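Local coordinates for protein serpin B3 (PDB 4ZK3) that probably inhibits papain-like cysteine proteases by the suicide mechanism of the serpin family, and after cleavage is found in large psoriasis-associated aggregates, at residues Ser33-Leu38 with Ala346-Val350. Coordinates in Å, arbitrary orientation, origin at the centre of the assembly. Residues are numbered along the deposited sequence.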
loop_
_atom_site.group_PDB
_atom_site.type_symbol
_atom_site.label_atom_id
_atom_site.label_comp_id
_atom_site.label_asym_id
_atom_site.label_seq_id
_atom_site.Cartn_x
_atom_site.Cartn_y
_atom_site.Cartn_z
ATOM N N SER A 33 -4.620 0.783 -0.464
ATOM C CA SER A 33 -5.379 0.672 0.813
ATOM C C SER A 33 -5.657 2.031 1.386
ATOM O O SER A 33 -6.784 2.351 1.855
ATOM C CB SER A 33 -4.588 -0.203 1.783
ATOM O OG SER A 33 -5.152 -0.129 3.075
ATOM N N ILE A 34 -4.669 2.897 1.293
ATOM C CA ILE A 34 -4.830 4.238 1.845
ATOM C C ILE A 34 -5.765 5.070 0.976
ATOM O O ILE A 34 -6.660 5.757 1.480
ATOM C CB ILE A 34 -3.494 4.912 1.984
ATOM C CG1 ILE A 34 -2.618 4.068 2.881
ATOM C CG2 ILE A 34 -3.708 6.270 2.572
ATOM C CD1 ILE A 34 -1.171 4.459 2.907
ATOM N N THR A 35 -5.590 4.987 -0.324
ATOM C CA THR A 35 -6.525 5.640 -1.243
ATOM C C THR A 35 -7.943 5.218 -0.980
ATOM O O THR A 35 -8.856 6.039 -0.900
ATOM C CB THR A 35 -6.149 5.370 -2.688
ATOM O OG1 THR A 35 -4.890 5.979 -2.947
ATOM C CG2 THR A 35 -7.178 5.984 -3.589
ATOM N N SER A 36 -8.148 3.922 -0.831
ATOM C CA SER A 36 -9.497 3.391 -0.602
ATOM C C SER A 36 -10.128 3.935 0.703
ATOM O O SER A 36 -11.294 4.315 0.716
ATOM C CB SER A 36 -9.438 1.860 -0.657
ATOM O OG SER A 36 -10.681 1.270 -0.383
ATOM N N ALA A 37 -9.397 3.959 1.791
ATOM C CA ALA A 37 -9.907 4.463 3.013
ATOM C C ALA A 37 -10.241 5.942 2.931
ATOM O O ALA A 37 -11.270 6.374 3.436
ATOM C CB ALA A 37 -8.892 4.217 4.156
ATOM N N LEU A 38 -9.379 6.718 2.314
ATOM C CA LEU A 38 -9.627 8.168 2.208
ATOM C C LEU A 38 -10.750 8.484 1.208
ATOM O O LEU A 38 -11.410 9.485 1.335
ATOM C CB LEU A 38 -8.320 8.887 1.877
ATOM C CG LEU A 38 -7.279 8.761 2.982
ATOM C CD1 LEU A 38 -6.017 9.499 2.600
ATOM C CD2 LEU A 38 -7.849 9.218 4.324
ATOM N N ALA A 346 -3.317 -2.703 5.938
ATOM C CA ALA A 346 -4.597 -2.202 6.276
ATOM C C ALA A 346 -4.484 -0.762 6.715
ATOM O O ALA A 346 -3.430 -0.340 7.211
ATOM C CB ALA A 346 -5.270 -3.071 7.349
ATOM N N THR A 347 -5.576 -0.018 6.537
ATOM C CA THR A 347 -5.680 1.370 6.924
ATOM C C THR A 347 -6.939 1.593 7.733
ATOM O O THR A 347 -8.014 1.140 7.358
ATOM C CB THR A 347 -5.727 2.253 5.648
ATOM O OG1 THR A 347 -4.632 1.923 4.764
ATOM C CG2 THR A 347 -5.735 3.703 5.998
ATOM N N ALA A 348 -6.791 2.306 8.852
ATOM C CA ALA A 348 -7.909 2.684 9.710
ATOM C C ALA A 348 -8.019 4.200 9.786
ATOM O O ALA A 348 -7.033 4.881 10.000
ATOM C CB ALA A 348 -7.705 2.105 11.126
ATOM N N VAL A 349 -9.225 4.713 9.637
ATOM C CA VAL A 349 -9.523 6.115 9.818
ATOM C C VAL A 349 -10.543 6.204 10.965
ATOM O O VAL A 349 -11.621 5.544 10.903
ATOM C CB VAL A 349 -10.171 6.669 8.537
ATOM C CG1 VAL A 349 -10.721 8.118 8.740
ATOM C CG2 VAL A 349 -9.174 6.549 7.349
ATOM N N VAL A 350 -10.184 6.971 12.005
ATOM C CA VAL A 350 -10.962 7.091 13.256
ATOM C C VAL A 350 -11.538 8.487 13.402
ATOM O O VAL A 350 -10.835 9.463 13.207
ATOM C CB VAL A 350 -10.073 6.861 14.481
ATOM C CG1 VAL A 350 -10.885 6.912 15.774
ATOM C CG2 VAL A 350 -9.370 5.538 14.383
#
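Side chains of T347 and V349, on one face of strand 346-350, point at helix 33-38, while those of A346 and A348 turn away, as strand alternation dictates. Helix and strand run nearly alongside, their axes 26° apart and 7.7 Å at closest approach, so successive inward residues meet successive parts of the helix. T347 buries the largest area here. With chi1 in the m well, T347 aims OG1 at S33 and CG2 at A37. S33, with chi1 in t, brings its OG to 2.7 Å from T347 OG1, a hydrogen bond in which either hydroxyl may donate. T347 OG1 also hydrogen-bonds H330 on strand 325-336, so the one hydroxyl of T347 ties helix 31-42 and strand 325-336 to strand 340-351. Beside it I34, in an mt conformation, places CG1 3.5 Å from T347 OG1 and continues onto F11 and L15 of helix 4-19. One turn after S33, A37 CB packs 3.7 Å from T347 CG2 and 4.0 Å from V349 CG2; its small side chain lets the backbones approach. V349 (chi1 t) directs CG2 to the helix, where L38, mt, swings CD2 to 4.2 Å from it. Strand 340-351 lies between strands 174-185 and 325-336, antiparallel to both: the position taken in serpins by the N-terminal part of the inserted reactive-centre loop, the fourth strand of sheet A. Its packing on helix 31-42 (helix B of serpins) in the shutter region is characteristic of the relaxed, loop-inserted serpin fold.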